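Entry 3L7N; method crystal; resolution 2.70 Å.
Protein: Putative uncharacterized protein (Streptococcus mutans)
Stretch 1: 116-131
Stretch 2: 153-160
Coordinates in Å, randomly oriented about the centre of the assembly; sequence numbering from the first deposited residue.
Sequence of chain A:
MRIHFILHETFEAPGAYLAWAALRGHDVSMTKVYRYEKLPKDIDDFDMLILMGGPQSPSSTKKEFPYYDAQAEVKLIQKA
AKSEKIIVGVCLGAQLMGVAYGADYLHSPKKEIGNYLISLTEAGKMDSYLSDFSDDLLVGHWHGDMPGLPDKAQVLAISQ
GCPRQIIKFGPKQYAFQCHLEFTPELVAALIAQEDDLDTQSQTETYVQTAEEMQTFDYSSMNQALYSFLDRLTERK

Stretch 1, residues 116-131: YLISLTEAGKMDSYLS
Stretch 2 153-160: AQVLAISQ

Residues 116-120 form the end of a strand that begins earlier in the chain. Residues 154-158 form a second strand beside it. The two run antiparallel, with 146° between their N-to-C directions and a closest axis approach of 4.5 Å. Beyond Leu 120 the first stretch leaves the extended form. Residues 122-125 have phi near -60° and psi from -45° to -12°. Lys 125 N hydrogen-bonds to Thr 121 O at 2.8 Å, Met 126 N to Ala 123 O at 3.0 Å, and Asp 127 N to Gly 124 O at 3.0 Å. A 3-10 segment follows at 128-130, where Leu 130 N hydrogen-bonds to Asp 127 O at 3.0 Å.

The register is set by two bridges. Ser 119 and Ile 158 are a hydrogen-bonded pair, CA to CA 5.4 Å. Ser 119 N donates to Ile 158 O at 2.7 Å, and Ile 158 N donates to Ser 119 O at 3.0 Å. Leu 120 and Ala 157 are the adjacent non-hydrogen-bonded pair, with their CA atoms 4.3 Å apart. The ladder is extended by Thr 121 N, which donates to Leu 156 O at 2.9 Å.

Leu 156 interrupts the extended form of its strand, with phi/psi of -98/-11. Its carbonyl also receives two CA-H...O contacts, from Leu 120 CA at 3.4 Å and from Gly 124 CA at 3.5 Å. Gly 124 comes close because it has no side chain. An ideal CB there would lie 2.2 Å from Leu 156 O, a clash. On the bridged strands, Ile 118 CA lies 3.2 Å from Ile 158 O and Ala 157 CA lies 3.3 Å from Ser 119 O, both as CA-H...O contacts.

Side chains of Ser 119 and Ile 158 share one face of the sheet. Ser 119 is m and Ile 158 has chi1 p. Ser 119 OG is hydrogen-bonded elsewhere in the structure. Leu 120 and Ala 157 share the other face. Leu 120 is m,t, and its CD2 lies 4.2 Å from Ala 157 CB. Ile 118, chi1 p, brings CD1 to 4.3 Å from the same Ala 157 CB.

Thr 121 points toward the second stretch with chi1 m. Its OG1 makes a weak hydrogen bond to Val 155 O at 3.2 Å. Val 155 is t, and its CG1 lies 4.0 Å from Thr 121 OG1.

Leu 156 has the largest area covered by the other stretch. It is m,t and packs against the turn after the first strand. Its CD2 lies 3.9 Å from Ala 123 CB, and its CB lies 3.8 Å from Leu 130 CD1. Leu 130 is also m,t. Asp 127, chi1 t, places OD2 3.1 Å from Leu 156 CD1, a close approach to a methyl. Its OD1 accepts from Tyr 129 N at 3.1 Å, which ties the side chain to the backbone of the 3-10 segment.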

# COMPACT_ATOMS: atom_id res chain seq x y z
N TYR A 116 7.73 -8.91 8.56
CA TYR A 116 8.09 -10.23 8.02
C TYR A 116 8.81 -10.16 6.68
O TYR A 116 8.81 -9.12 6.01
CB TYR A 116 6.88 -11.12 7.94
CG TYR A 116 6.26 -11.39 9.28
CD1 TYR A 116 6.80 -12.34 10.15
CD2 TYR A 116 5.11 -10.72 9.67
CE1 TYR A 116 6.21 -12.60 11.38
CE2 TYR A 116 4.49 -11.00 10.88
CZ TYR A 116 5.06 -11.92 11.74
OH TYR A 116 4.47 -12.15 12.97
N LEU A 117 9.54 -11.22 6.36
CA LEU A 117 10.17 -11.30 5.07
C LEU A 117 9.13 -11.34 4.01
O LEU A 117 8.09 -11.97 4.17
CB LEU A 117 11.06 -12.56 4.96
CG LEU A 117 12.48 -12.54 5.56
CD1 LEU A 117 12.96 -14.01 5.74
CD2 LEU A 117 13.50 -11.72 4.68
N ILE A 118 9.36 -10.59 2.97
CA ILE A 118 8.78 -10.86 1.68
C ILE A 118 9.94 -11.34 0.82
O ILE A 118 11.14 -11.12 1.19
CB ILE A 118 8.12 -9.55 1.03
CG1 ILE A 118 9.15 -8.43 0.95
CG2 ILE A 118 6.85 -9.10 1.84
CD1 ILE A 118 9.02 -7.59 -0.23
N SER A 119 9.61 -11.99 -0.32
CA SER A 119 10.59 -12.71 -1.17
C SER A 119 10.26 -12.48 -2.63
O SER A 119 9.13 -12.76 -3.06
CB SER A 119 10.52 -14.23 -0.89
OG SER A 119 10.32 -14.52 0.49
N LEU A 120 11.23 -12.03 -3.41
CA LEU A 120 10.96 -11.76 -4.82
C LEU A 120 10.60 -13.02 -5.59
O LEU A 120 11.23 -14.06 -5.45
CB LEU A 120 12.13 -11.04 -5.52
CG LEU A 120 12.63 -9.77 -4.87
CD1 LEU A 120 13.49 -8.96 -5.82
CD2 LEU A 120 11.48 -8.98 -4.42
N THR A 121 9.56 -12.90 -6.38
CA THR A 121 9.25 -13.80 -7.38
C THR A 121 10.33 -13.76 -8.46
O THR A 121 11.24 -12.91 -8.42
CB THR A 121 7.98 -13.35 -7.98
OG1 THR A 121 6.91 -13.69 -7.11
CG2 THR A 121 7.76 -13.97 -9.25
N GLU A 122 10.26 -14.72 -9.41
CA GLU A 122 11.10 -14.71 -10.62
C GLU A 122 10.90 -13.47 -11.40
O GLU A 122 11.84 -12.91 -11.95
CB GLU A 122 10.75 -15.91 -11.53
CG GLU A 122 11.44 -17.22 -11.14
CD GLU A 122 12.94 -17.03 -10.93
OE1 GLU A 122 13.56 -16.19 -11.72
OE2 GLU A 122 13.50 -17.65 -9.95
N ALA A 123 9.61 -13.10 -11.55
CA ALA A 123 9.19 -11.87 -12.24
C ALA A 123 9.71 -10.67 -11.46
O ALA A 123 10.23 -9.73 -12.05
CB ALA A 123 7.70 -11.82 -12.35
N GLY A 124 9.69 -10.77 -10.15
CA GLY A 124 10.26 -9.75 -9.33
C GLY A 124 11.73 -9.56 -9.53
O GLY A 124 12.19 -8.47 -9.62
N LYS A 125 12.47 -10.64 -9.59
CA LYS A 125 13.90 -10.57 -9.79
C LYS A 125 14.22 -9.99 -11.15
O LYS A 125 15.33 -9.63 -11.43
CB LYS A 125 14.50 -11.95 -9.67
CG LYS A 125 14.86 -12.39 -8.28
CD LYS A 125 14.41 -13.80 -8.06
CE LYS A 125 15.06 -14.43 -6.86
NZ LYS A 125 16.13 -15.44 -7.15
N MET A 126 13.24 -9.88 -12.00
CA MET A 126 13.49 -9.35 -13.31
C MET A 126 13.05 -7.91 -13.43
O MET A 126 13.33 -7.27 -14.42
CB MET A 126 12.78 -10.20 -14.37
CG MET A 126 13.36 -11.57 -14.64
SD MET A 126 15.11 -11.60 -14.96
CE MET A 126 15.16 -10.90 -16.58
N ASP A 127 12.35 -7.41 -12.43
CA ASP A 127 11.87 -5.98 -12.45
C ASP A 127 12.96 -4.96 -12.15
O ASP A 127 13.51 -4.93 -11.05
CB ASP A 127 10.69 -5.76 -11.53
CG ASP A 127 9.85 -4.55 -11.94
OD1 ASP A 127 10.42 -3.53 -12.40
OD2 ASP A 127 8.64 -4.61 -11.82
N SER A 128 13.24 -4.14 -13.14
CA SER A 128 14.17 -3.04 -13.02
C SER A 128 14.03 -2.20 -11.73
O SER A 128 15.00 -1.88 -11.09
CB SER A 128 13.97 -2.15 -14.20
OG SER A 128 15.10 -1.37 -14.39
N TYR A 129 12.78 -1.83 -11.40
CA TYR A 129 12.46 -0.92 -10.29
C TYR A 129 12.71 -1.57 -8.91
O TYR A 129 12.68 -0.91 -7.90
CB TYR A 129 10.96 -0.43 -10.41
CG TYR A 129 10.65 0.29 -11.77
CD1 TYR A 129 11.69 0.79 -12.58
CD2 TYR A 129 9.33 0.47 -12.21
CE1 TYR A 129 11.42 1.45 -13.78
CE2 TYR A 129 9.05 1.12 -13.44
CZ TYR A 129 10.09 1.61 -14.20
OH TYR A 129 9.83 2.28 -15.41
N LEU A 130 12.99 -2.86 -8.91
CA LEU A 130 13.31 -3.58 -7.64
C LEU A 130 14.79 -4.00 -7.53
O LEU A 130 15.14 -4.76 -6.64
CB LEU A 130 12.40 -4.82 -7.44
CG LEU A 130 10.90 -4.58 -7.49
CD1 LEU A 130 10.06 -5.93 -7.44
CD2 LEU A 130 10.50 -3.67 -6.40
N SER A 131 15.64 -3.53 -8.43
CA SER A 131 17.04 -3.92 -8.37
C SER A 131 17.64 -3.83 -6.97
O SER A 131 18.51 -4.62 -6.64
CB SER A 131 17.86 -3.13 -9.32
OG SER A 131 17.19 -2.93 -10.52
N ALA A 153 -1.68 -8.93 -14.87
CA ALA A 153 -0.89 -8.48 -13.72
C ALA A 153 0.10 -9.53 -13.34
O ALA A 153 -0.18 -10.73 -13.48
CB ALA A 153 -1.79 -8.14 -12.55
N GLN A 154 1.28 -9.10 -12.87
CA GLN A 154 2.34 -10.04 -12.35
C GLN A 154 2.54 -9.90 -10.86
O GLN A 154 2.51 -8.81 -10.34
CB GLN A 154 3.65 -9.76 -13.04
CG GLN A 154 3.63 -10.12 -14.49
CD GLN A 154 4.57 -9.31 -15.28
OE1 GLN A 154 4.19 -8.28 -15.83
NE2 GLN A 154 5.82 -9.72 -15.33
N VAL A 155 2.74 -11.02 -10.16
CA VAL A 155 3.20 -10.98 -8.77
C VAL A 155 4.76 -10.83 -8.70
O VAL A 155 5.53 -11.69 -9.25
CB VAL A 155 2.76 -12.21 -8.00
CG1 VAL A 155 3.26 -12.16 -6.58
CG2 VAL A 155 1.21 -12.38 -8.06
N LEU A 156 5.24 -9.76 -8.06
CA LEU A 156 6.64 -9.57 -7.93
C LEU A 156 7.17 -10.04 -6.55
O LEU A 156 8.37 -10.24 -6.40
CB LEU A 156 7.05 -8.14 -8.27
CG LEU A 156 6.36 -7.59 -9.52
CD1 LEU A 156 6.78 -6.15 -9.80
CD2 LEU A 156 6.61 -8.42 -10.72
N ALA A 157 6.29 -10.33 -5.61
CA ALA A 157 6.78 -10.77 -4.33
C ALA A 157 5.76 -11.37 -3.51
O ALA A 157 4.58 -11.03 -3.61
CB ALA A 157 7.40 -9.68 -3.62
N ILE A 158 6.19 -12.33 -2.66
CA ILE A 158 5.27 -13.05 -1.76
C ILE A 158 5.84 -13.07 -0.39
O ILE A 158 7.03 -12.78 -0.19
CB ILE A 158 5.02 -14.50 -2.23
CG1 ILE A 158 6.29 -15.38 -2.00
CG2 ILE A 158 4.65 -14.53 -3.68
CD1 ILE A 158 5.94 -16.88 -1.65
N SER A 159 4.99 -13.32 0.57
CA SER A 159 5.44 -13.66 1.87
C SER A 159 5.01 -15.14 2.15
O SER A 159 4.30 -15.78 1.30
CB SER A 159 4.83 -12.72 2.89
OG SER A 159 3.43 -12.99 3.07
N GLN A 160 5.38 -15.67 3.31
CA GLN A 160 4.83 -16.98 3.75
C GLN A 160 3.30 -16.94 4.00
O GLN A 160 2.58 -17.91 3.69
CB GLN A 160 5.59 -17.49 4.99
CG GLN A 160 7.19 -17.54 4.77
CD GLN A 160 7.57 -18.49 3.59
OE1 GLN A 160 7.69 -19.73 3.79
NE2 GLN A 160 7.65 -17.92 2.32